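Local coordinates for periplasmic binding protein (Pseudomonas aeruginosa, PDB 2R79) that binds heme in the periplasm, coordinating its iron, and probably delivers it to an inner-membrane transporter for uptake, at residues L145-N150 / V196-A201; Q154-G159 / Y182-V187; A209-L214 / L232-P237. All blocks are in the same frame, centred on the assembly; numbering follows the deposited sequence.

Overall arrangement
All three contacts lie in the lobe that packs against the heme from the C-terminal half of this periplasmic binding protein, and all reach one mixed sheet. Contact 1 is its parallel centre, strands 143-150 and 197-202. Contact 2, nested along the chain inside the loop that contact 1 closes, adds strands 155-158 and 182-183 on one side, its centre about 9 Å from that of contact 1. Contact 3 follows in series: helix 207-217 leads to strand 232-235, on the other side of 197-202, about 7 Å from contact 1, centre to centre. Contacts 2 and 3 flank contact 1, centres about 15 Å apart, touching through Leu155 and Leu214; Ile148, Tyr182 and Pro237 bring the lobe to the heme.

Contact 1 (L145-N150 / V196-A201); sequences LLVIGN and VAVVIA
Strands 145-150 and 197-201 run parallel, their axes 4.7 Å apart at closest approach and splayed by 23°, as neighbours in the alpha/beta sheet of the lobe. The middle three rungs are regular. Val199 N donates to Leu145 O at 2.8 Å, Val147 N to Val199 O at 2.8 Å, and Ala201 N to Val147 O at 2.9 Å, each donor lying nearly along the C=O axis. Val147 thus spends both its backbone N and O on this partner, one on each side of Ile200, while Leu146 O and the backbone of Ile148 turn the other way, to Ala158 and Leu156 of strand 155-158. The ladder loosens at its start, where the bond from Leu145 N to Ala197 O is weak.

On one face Val147 carries the contact. Its CG1 is anti to the carbonyl carbon, which leaves CG2 in the crowded position between backbone N and carbonyl carbon; Val147 CG2 leans across to Ile200 CG1 at 4.1 Å. Val198 and Ile200 continue from here onto Leu232 of the next strand. The other face holds Leu146 and Val199, crossing obliquely, with Leu255 and Phe259 of helix 248-259 over Val199. Further along this face Ile148 belongs to the heme pocket. With chi1 and chi2 both at -56°, its CG1 stands beside the backbone N, and Ile148 CD1 reaches 3.5 Å from Ala201 CB. At the last rung Gly149 N binds Ala201 O at 2.8 Å from above the carbonyl plane, 32° out of it.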
loop_
_atom_site.group_PDB
_atom_site.type_symbol
_atom_site.label_atom_id
_atom_site.label_comp_id
_atom_site.label_asym_id
_atom_site.label_seq_id
_atom_site.Cartn_x
_atom_site.Cartn_y
_atom_site.Cartn_z
ATOM N N LEU A 145 7.520 -29.967 15.423
ATOM C CA LEU A 145 6.974 -30.724 14.303
ATOM C C LEU A 145 6.872 -29.781 13.105
ATOM O O LEU A 145 6.570 -28.601 13.268
ATOM C CB LEU A 145 5.585 -31.277 14.639
ATOM C CG LEU A 145 5.518 -32.410 15.664
ATOM C CD1 LEU A 145 4.071 -32.676 16.045
ATOM C CD2 LEU A 145 6.156 -33.665 15.079
ATOM N N LEU A 146 7.145 -30.306 11.916
ATOM C CA LEU A 146 7.056 -29.540 10.667
ATOM C C LEU A 146 6.007 -30.274 9.830
ATOM O O LEU A 146 6.144 -31.466 9.564
ATOM C CB LEU A 146 8.410 -29.556 9.944
ATOM C CG LEU A 146 8.738 -28.849 8.613
ATOM C CD1 LEU A 146 7.580 -28.905 7.655
ATOM C CD2 LEU A 146 9.131 -27.430 8.874
ATOM N N VAL A 147 4.961 -29.573 9.417
ATOM C CA VAL A 147 3.921 -30.210 8.621
ATOM C C VAL A 147 3.684 -29.507 7.296
ATOM O O VAL A 147 3.761 -28.282 7.211
ATOM C CB VAL A 147 2.574 -30.260 9.381
ATOM C CG1 VAL A 147 2.730 -31.040 10.679
ATOM C CG2 VAL A 147 2.086 -28.853 9.667
ATOM N N ILE A 148 3.413 -30.293 6.259
ATOM C CA ILE A 148 3.122 -29.738 4.952
ATOM C C ILE A 148 1.613 -29.812 4.792
ATOM O O ILE A 148 1.020 -30.881 4.927
ATOM C CB ILE A 148 3.762 -30.538 3.813
ATOM C CG1 ILE A 148 5.276 -30.639 4.017
ATOM C CG2 ILE A 148 3.456 -29.849 2.489
ATOM C CD1 ILE A 148 5.972 -29.296 4.162
ATOM N N GLY A 149 0.991 -28.674 4.511
ATOM C CA GLY A 149 -0.449 -28.653 4.361
ATOM C C GLY A 149 -0.947 -28.194 3.007
ATOM O O GLY A 149 -0.195 -27.649 2.202
ATOM N N ASN A 150 -2.231 -28.439 2.769
ATOM C CA ASN A 150 -2.915 -28.065 1.536
ATOM C C ASN A 150 -4.180 -27.365 2.003
ATOM O O ASN A 150 -5.211 -28.005 2.229
ATOM C CB ASN A 150 -3.286 -29.314 0.729
ATOM C CG ASN A 150 -3.770 -28.981 -0.672
ATOM O OD1 ASN A 150 -4.236 -29.854 -1.408
ATOM N ND2 ASN A 150 -3.658 -27.720 -1.049
ATOM N N VAL A 196 6.446 -27.926 21.202
ATOM C CA VAL A 196 6.606 -26.598 21.776
ATOM C C VAL A 196 6.241 -25.596 20.680
ATOM O O VAL A 196 5.779 -24.491 20.955
ATOM C CB VAL A 196 8.066 -26.363 22.220
ATOM C CG1 VAL A 196 8.374 -24.872 22.299
ATOM C CG2 VAL A 196 8.291 -27.008 23.571
ATOM N N ALA A 197 6.454 -26.003 19.435
ATOM C CA ALA A 197 6.156 -25.168 18.282
ATOM C C ALA A 197 5.867 -26.060 17.092
ATOM O O ALA A 197 6.386 -27.172 16.998
ATOM C CB ALA A 197 7.337 -24.251 17.968
ATOM N N VAL A 198 5.027 -25.575 16.191
ATOM C CA VAL A 198 4.687 -26.329 15.002
ATOM C C VAL A 198 4.980 -25.457 13.794
ATOM O O VAL A 198 4.564 -24.303 13.747
ATOM C CB VAL A 198 3.190 -26.717 14.998
ATOM C CG1 VAL A 198 2.836 -27.435 13.710
ATOM C CG2 VAL A 198 2.886 -27.605 16.183
ATOM N N VAL A 199 5.713 -25.998 12.829
ATOM C CA VAL A 199 6.033 -25.254 11.618
ATOM C C VAL A 199 5.109 -25.739 10.502
ATOM O O VAL A 199 5.049 -26.928 10.209
ATOM C CB VAL A 199 7.514 -25.451 11.210
ATOM C CG1 VAL A 199 7.785 -24.762 9.861
ATOM C CG2 VAL A 199 8.428 -24.853 12.280
ATOM N N ILE A 200 4.380 -24.811 9.893
ATOM C CA ILE A 200 3.428 -25.137 8.838
ATOM C C ILE A 200 3.854 -24.593 7.485
ATOM O O ILE A 200 4.098 -23.397 7.334
ATOM C CB ILE A 200 2.048 -24.533 9.138
ATOM C CG1 ILE A 200 1.623 -24.896 10.557
ATOM C CG2 ILE A 200 1.036 -25.009 8.108
ATOM C CD1 ILE A 200 1.018 -23.732 11.315
ATOM N N ALA A 201 3.945 -25.480 6.505
ATOM C CA ALA A 201 4.296 -25.089 5.155
ATOM C C ALA A 201 3.040 -25.427 4.370
ATOM O O ALA A 201 2.770 -26.591 4.079
ATOM C CB ALA A 201 5.472 -25.898 4.654
#

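Contact 2 (Q154-G159 / Y182-V187); sequences QLLVAG and YKPISV. With HEM (protoporphyrin IX containing Fe), chain D; SO4 (sulfate ion), chain B.
Tyr182, one of the residues lining the heme pocket, keeps CG anti to its carbonyl carbon (chi1 -72°), with its ring plane close to perpendicular to the CA-CB-CG plane (chi2 98°), which sets the ring between Ala158 and the heme. CBC, the outer carbon of a heme vinyl, sits over one face toward the rim, 3.4 Å from Tyr182 CE1. Ala158 CB meets Tyr182 CE2 obliquely at 3.5 Å. Leu156, crossing Tyr182 at about a right angle, lays CD2 along Pro184 and turns CD1 toward a heme methyl.

Behind these side chains is a short antiparallel ladder. Val157 and Lys183 form its hydrogen-bonded pair: Val157 N gives to Lys183 O at 2.8 Å from above the carbonyl plane, and Lys183 N returns a bond of 3.1 Å to a lone pair of Val157 O. Past Pro184 the strands part, and a water takes over, donating to Leu155 O at 2.5 Å and accepting from Ile185 N at 2.6 Å. Ile185 CD1 still reaches Val157 CG2 at 3.8 Å. Lys183 NZ hydrogen-bonds a sulfate ion, probably from the crystallisation liquor.

The Tyr182 hydroxyl bonds to Gly164 N near the start of helix 163-170. Ser186 sits at the N-cap position of helix 187-193, whose Leu190 packs on Val157 and Ile185, and strand 143-150 flanks 155-158 on its other side.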
loop_
_atom_site.group_PDB
_atom_site.type_symbol
_atom_site.label_atom_id
_atom_site.label_comp_id
_atom_site.label_asym_id
_atom_site.label_seq_id
_atom_site.Cartn_x
_atom_site.Cartn_y
_atom_site.Cartn_z
ATOM N N GLN A 154 -4.949 -32.461 4.448
ATOM C CA GLN A 154 -4.030 -33.442 3.870
ATOM C C GLN A 154 -2.622 -33.308 4.439
ATOM O O GLN A 154 -1.634 -33.365 3.707
ATOM C CB GLN A 154 -3.990 -33.262 2.352
ATOM C CG GLN A 154 -5.312 -33.547 1.657
ATOM C CD GLN A 154 -5.371 -32.965 0.256
ATOM O OE1 GLN A 154 -4.403 -33.033 -0.506
ATOM N NE2 GLN A 154 -6.518 -32.391 -0.095
ATOM N N LEU A 155 -2.541 -33.139 5.752
ATOM C CA LEU A 155 -1.267 -32.967 6.431
ATOM C C LEU A 155 -0.234 -34.062 6.247
ATOM O O LEU A 155 -0.526 -35.247 6.407
ATOM C CB LEU A 155 -1.492 -32.790 7.931
ATOM C CG LEU A 155 -2.167 -31.509 8.405
ATOM C CD1 LEU A 155 -2.048 -31.427 9.924
ATOM C CD2 LEU A 155 -1.490 -30.308 7.765
ATOM N N LEU A 156 0.981 -33.650 5.907
ATOM C CA LEU A 156 2.097 -34.572 5.768
ATOM C C LEU A 156 3.127 -34.119 6.811
ATOM O O LEU A 156 3.490 -32.943 6.865
ATOM C CB LEU A 156 2.708 -34.502 4.361
ATOM C CG LEU A 156 1.966 -35.147 3.185
ATOM C CD1 LEU A 156 2.792 -34.971 1.916
ATOM C CD2 LEU A 156 1.734 -36.639 3.456
ATOM N N VAL A 157 3.569 -35.040 7.659
ATOM C CA VAL A 157 4.547 -34.707 8.680
ATOM C C VAL A 157 5.942 -35.020 8.177
ATOM O O VAL A 157 6.185 -36.101 7.639
ATOM C CB VAL A 157 4.303 -35.503 9.978
ATOM C CG1 VAL A 157 5.365 -35.153 11.014
ATOM C CG2 VAL A 157 2.920 -35.199 10.513
ATOM N N ALA A 158 6.861 -34.075 8.354
ATOM C CA ALA A 158 8.244 -34.259 7.917
ATOM C C ALA A 158 9.013 -35.160 8.871
ATOM O O ALA A 158 9.316 -34.786 10.006
ATOM C CB ALA A 158 8.955 -32.906 7.801
ATOM N N GLY A 159 9.329 -36.355 8.398
ATOM C CA GLY A 159 10.075 -37.284 9.210
ATOM C C GLY A 159 11.544 -37.169 8.879
ATOM O O GLY A 159 11.979 -36.186 8.272
ATOM N N TYR A 182 7.949 -38.053 4.293
ATOM C CA TYR A 182 6.748 -37.284 4.587
ATOM C C TYR A 182 5.591 -38.259 4.652
ATOM O O TYR A 182 5.305 -38.952 3.677
ATOM C CB TYR A 182 6.464 -36.247 3.495
ATOM C CG TYR A 182 7.413 -35.076 3.485
ATOM C CD1 TYR A 182 8.505 -35.034 2.614
ATOM C CD2 TYR A 182 7.221 -34.003 4.355
ATOM C CE1 TYR A 182 9.388 -33.940 2.609
ATOM C CE2 TYR A 182 8.098 -32.907 4.363
ATOM C CZ TYR A 182 9.172 -32.885 3.491
ATOM O OH TYR A 182 10.032 -31.815 3.525
ATOM N N LYS A 183 4.923 -38.320 5.796
ATOM C CA LYS A 183 3.809 -39.237 5.936
ATOM C C LYS A 183 2.649 -38.643 6.711
ATOM O O LYS A 183 2.835 -37.770 7.556
ATOM C CB LYS A 183 4.276 -40.525 6.614
ATOM C CG LYS A 183 5.323 -41.277 5.814
ATOM C CD LYS A 183 5.127 -42.780 5.940
ATOM C CE LYS A 183 5.950 -43.539 4.911
ATOM N NZ LYS A 183 5.591 -44.990 4.898
ATOM N N PRO A 184 1.420 -39.094 6.409
ATOM C CA PRO A 184 0.249 -38.580 7.118
ATOM C C PRO A 184 0.188 -39.233 8.492
ATOM O O PRO A 184 0.529 -40.403 8.644
ATOM C CB PRO A 184 -0.910 -39.006 6.219
ATOM C CG PRO A 184 -0.430 -40.295 5.657
ATOM C CD PRO A 184 1.017 -39.992 5.312
ATOM N N ILE A 185 -0.218 -38.472 9.495
ATOM C CA ILE A 185 -0.332 -39.003 10.841
ATOM C C ILE A 185 -1.602 -38.441 11.459
ATOM O O ILE A 185 -1.968 -37.297 11.203
ATOM C CB ILE A 185 0.873 -38.600 11.705
ATOM C CG1 ILE A 185 2.163 -39.097 11.056
ATOM C CG2 ILE A 185 0.743 -39.201 13.094
ATOM C CD1 ILE A 185 3.399 -38.742 11.841
ATOM N N SER A 186 -2.280 -39.254 12.259
ATOM C CA SER A 186 -3.510 -38.826 12.915
ATOM C C SER A 186 -3.218 -37.650 13.841
ATOM O O SER A 186 -2.178 -37.615 14.501
ATOM C CB SER A 186 -4.099 -39.987 13.722
ATOM O OG SER A 186 -3.139 -40.497 14.633
ATOM N N VAL A 187 -4.137 -36.689 13.886
ATOM C CA VAL A 187 -3.972 -35.515 14.737
ATOM C C VAL A 187 -3.848 -35.948 16.194
ATOM O O VAL A 187 -3.186 -35.286 16.995
ATOM C CB VAL A 187 -5.171 -34.538 14.594
ATOM C CG1 VAL A 187 -4.993 -33.338 15.520
ATOM C CG2 VAL A 187 -5.285 -34.067 13.156
HETATM C CHA HEM D . 0.820 -32.717 -5.385
HETATM C CHB HEM D . 1.518 -27.875 -5.934
HETATM C CHC HEM D . 4.964 -28.009 -2.516
HETATM C CHD HEM D . 4.354 -32.819 -2.016
HETATM C C1A HEM D . 0.698 -31.379 -5.852
HETATM C C2A HEM D . -0.275 -30.889 -6.820
HETATM C C3A HEM D . -0.047 -29.549 -6.984
HETATM C C4A HEM D . 1.032 -29.191 -6.098
HETATM C CMA HEM D . -0.753 -28.602 -7.958
HETATM C CAA HEM D . -1.382 -31.661 -7.538
HETATM C CBA HEM D . -2.687 -31.749 -6.751
HETATM C CGA HEM D . -2.577 -32.648 -5.530
HETATM O O1A HEM D . -2.416 -33.879 -5.702
HETATM O O2A HEM D . -2.644 -32.122 -4.395
HETATM C C1B HEM D . 2.582 -27.493 -5.110
HETATM C C2B HEM D . 3.066 -26.130 -4.940
HETATM C C3B HEM D . 4.032 -26.162 -3.965
HETATM C C4B HEM D . 4.148 -27.552 -3.559
HETATM C CMB HEM D . 2.633 -24.900 -5.757
HETATM C CAB HEM D . 4.801 -25.102 -3.483
HETATM C CBB HEM D . 4.314 -23.874 -3.167
HETATM C C1C HEM D . 5.100 -29.340 -2.095
HETATM C C2C HEM D . 5.931 -29.764 -0.988
HETATM C C3C HEM D . 5.733 -31.092 -0.799
HETATM C C4C HEM D . 4.837 -31.512 -1.866
HETATM C CMC HEM D . 6.885 -28.896 -0.182
HETATM C CAC HEM D . 6.135 -31.821 0.321
HETATM C CBC HEM D . 7.198 -32.662 0.335
HETATM C C1D HEM D . 3.369 -33.209 -2.919
HETATM C C2D HEM D . 2.846 -34.551 -2.977
HETATM C C3D HEM D . 1.889 -34.553 -3.931
HETATM C C4D HEM D . 1.761 -33.182 -4.435
HETATM C CMD HEM D . 3.290 -35.751 -2.144
HETATM C CAD HEM D . 1.225 -35.843 -4.413
HETATM C CBD HEM D . 1.535 -36.276 -5.846
HETATM C CGD HEM D . 2.995 -36.661 -6.075
HETATM O O1D HEM D . 3.325 -37.058 -7.216
HETATM O O2D HEM D . 3.814 -36.573 -5.129
HETATM N NA HEM D . 1.520 -30.322 -5.434
HETATM N NB HEM D . 3.289 -28.378 -4.297
HETATM N NC HEM D . 4.433 -30.423 -2.650
HETATM N ND HEM D . 2.715 -32.365 -3.823
HETATM FE FE HEM D . 3.106 -30.414 -4.191
HETATM S S SO4 B . 7.951 -45.416 8.287
HETATM O O1 SO4 B . 7.390 -45.115 9.631
HETATM O O2 SO4 B . 7.801 -46.693 7.523
HETATM O O3 SO4 B . 8.227 -44.154 7.499
HETATM O O4 SO4 B . 6.548 -45.229 7.788
HETATM O O HOH W 1 -0.780 -36.038 8.734
#

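Contact 3 (A209-L214 / L232-P237); sequences AARAAL and LLVLDP
Leu232 O, a carbonyl at the start of strand 232-235, is met by the side chain of Arg211 from helix 207-217. Arg211 runs extended from CG to NE and slides past Leu232 in the opposite direction, then turns at chi4 (75°) to offer its guanidinium edge. Arg211 NE donates to Leu232 O at 2.8 Å, in the carbonyl plane, although the N-H is well off straight at 135°. Arg211 NH2, less securely placed in the model, adds only a weak bond to Leu232 O, 3.1 Å long. Val234 CG2 lies 3.8 Å above one face of the Arg211 guanidinium. Apolar contacts fill in beside it, Ala210 CB with Val234 CG2 at 4.1 Å and, more loosely, Leu214 with Leu232.

Leu233 spends both backbone groups on strand 197-202, Val234 bonds Gly276 of strand 275-276, and Leu232 N has a weak bond to Asp278 OD2. In the helix Ala213 N binds Ala209 O at 2.9 Å and Leu214 N binds Ala210 O at 3.0 Å, while Leu214 O takes Asn218 ND2. Just past the strand, Asp236 OD2 makes a salt bridge with Arg247 NH1 and Asp236 OD1 a hydrogen bond with Thr238 OG1.

Helix and strand belong to the beta-alpha-beta crossover from strand 197-202 to strand 232-235; the axes of segments 209-214 and 232-235 come within 9.1 Å. Ala212 of a neighbouring subunit packs on Arg211. Asp208 and Asp278 make only long, weak ion pairs with Arg211 and may partly offset its buried charge. The firm link is a charged donor, Arg211 NE, meeting the backbone carbonyl of Leu232.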
loop_
_atom_site.group_PDB
_atom_site.type_symbol
_atom_site.label_atom_id
_atom_site.label_comp_id
_atom_site.label_asym_id
_atom_site.label_seq_id
_atom_site.Cartn_x
_atom_site.Cartn_y
_atom_site.Cartn_z
ATOM N N ALA A 209 -4.400 -17.067 7.874
ATOM C CA ALA A 209 -5.321 -17.885 7.103
ATOM C C ALA A 209 -4.844 -19.330 7.210
ATOM O O ALA A 209 -5.636 -20.256 7.405
ATOM C CB ALA A 209 -5.334 -17.428 5.647
ATOM N N ALA A 210 -3.533 -19.513 7.101
ATOM C CA ALA A 210 -2.957 -20.838 7.203
ATOM C C ALA A 210 -3.213 -21.394 8.599
ATOM O O ALA A 210 -3.555 -22.563 8.745
ATOM C CB ALA A 210 -1.455 -20.786 6.914
ATOM N N ARG A 211 -3.057 -20.557 9.624
ATOM C CA ARG A 211 -3.276 -20.994 11.002
ATOM C C ARG A 211 -4.717 -21.401 11.235
ATOM O O ARG A 211 -4.991 -22.456 11.823
ATOM C CB ARG A 211 -2.939 -19.889 11.995
ATOM C CG ARG A 211 -1.501 -19.475 11.988
ATOM C CD ARG A 211 -1.139 -18.641 13.197
ATOM N NE ARG A 211 0.281 -18.342 13.127
ATOM C CZ ARG A 211 0.823 -17.455 12.297
ATOM N NH1 ARG A 211 0.063 -16.751 11.472
ATOM N NH2 ARG A 211 2.138 -17.318 12.247
ATOM N N ALA A 212 -5.633 -20.547 10.784
ATOM C CA ALA A 212 -7.053 -20.796 10.959
ATOM C C ALA A 212 -7.470 -22.087 10.270
ATOM O O ALA A 212 -8.187 -22.894 10.852
ATOM C CB ALA A 212 -7.863 -19.622 10.421
ATOM N N ALA A 213 -7.021 -22.282 9.034
ATOM C CA ALA A 213 -7.366 -23.492 8.303
ATOM C C ALA A 213 -6.818 -24.717 9.024
ATOM O O ALA A 213 -7.490 -25.740 9.142
ATOM C CB ALA A 213 -6.815 -23.429 6.903
ATOM N N LEU A 214 -5.594 -24.606 9.517
ATOM C CA LEU A 214 -4.966 -25.710 10.220
ATOM C C LEU A 214 -5.804 -26.144 11.419
ATOM O O LEU A 214 -6.027 -27.334 11.638
ATOM C CB LEU A 214 -3.575 -25.298 10.698
ATOM C CG LEU A 214 -2.749 -26.380 11.394
ATOM C CD1 LEU A 214 -2.260 -27.378 10.362
ATOM C CD2 LEU A 214 -1.573 -25.746 12.116
ATOM N N LEU A 232 2.579 -21.305 16.177
ATOM C CA LEU A 232 2.238 -22.024 14.966
ATOM C C LEU A 232 2.921 -21.134 13.932
ATOM O O LEU A 232 2.375 -20.106 13.531
ATOM C CB LEU A 232 0.728 -22.037 14.737
ATOM C CG LEU A 232 -0.127 -22.780 15.762
ATOM C CD1 LEU A 232 -1.582 -22.750 15.314
ATOM C CD2 LEU A 232 0.364 -24.219 15.905
ATOM N N LEU A 233 4.132 -21.512 13.541
ATOM C CA LEU A 233 4.922 -20.738 12.596
ATOM C C LEU A 233 4.657 -21.129 11.151
ATOM O O LEU A 233 4.670 -22.304 10.800
ATOM C CB LEU A 233 6.401 -20.910 12.928
ATOM C CG LEU A 233 6.711 -20.782 14.429
ATOM C CD1 LEU A 233 8.148 -21.188 14.706
ATOM C CD2 LEU A 233 6.451 -19.360 14.896
ATOM N N VAL A 234 4.418 -20.136 10.308
ATOM C CA VAL A 234 4.139 -20.401 8.905
ATOM C C VAL A 234 5.384 -20.187 8.077
ATOM O O VAL A 234 5.960 -19.100 8.064
ATOM C CB VAL A 234 2.997 -19.509 8.400
ATOM C CG1 VAL A 234 2.670 -19.839 6.949
ATOM C CG2 VAL A 234 1.769 -19.733 9.279
ATOM N N LEU A 235 5.802 -21.244 7.394
ATOM C CA LEU A 235 7.001 -21.207 6.577
ATOM C C LEU A 235 6.683 -21.215 5.088
ATOM O O LEU A 235 5.728 -21.860 4.646
ATOM C CB LEU A 235 7.888 -22.417 6.893
ATOM C CG LEU A 235 9.290 -22.400 6.282
ATOM C CD1 LEU A 235 10.142 -21.390 7.034
ATOM C CD2 LEU A 235 9.918 -23.775 6.364
ATOM N N ASP A 236 7.504 -20.500 4.327
ATOM C CA ASP A 236 7.366 -20.432 2.879
ATOM C C ASP A 236 7.592 -21.845 2.345
ATOM O O ASP A 236 8.693 -22.377 2.430
ATOM C CB ASP A 236 8.419 -19.481 2.312
ATOM C CG ASP A 236 8.339 -19.343 0.807
ATOM O OD1 ASP A 236 7.502 -20.032 0.177
ATOM O OD2 ASP A 236 9.126 -18.540 0.257
ATOM N N PRO A 237 6.552 -22.468 1.784
ATOM C CA PRO A 237 6.680 -23.833 1.250
ATOM C C PRO A 237 7.739 -24.048 0.165
ATOM O O PRO A 237 8.301 -25.144 0.069
ATOM C CB PRO A 237 5.265 -24.149 0.755
ATOM C CG PRO A 237 4.742 -22.797 0.358
ATOM C CD PRO A 237 5.218 -21.911 1.499
#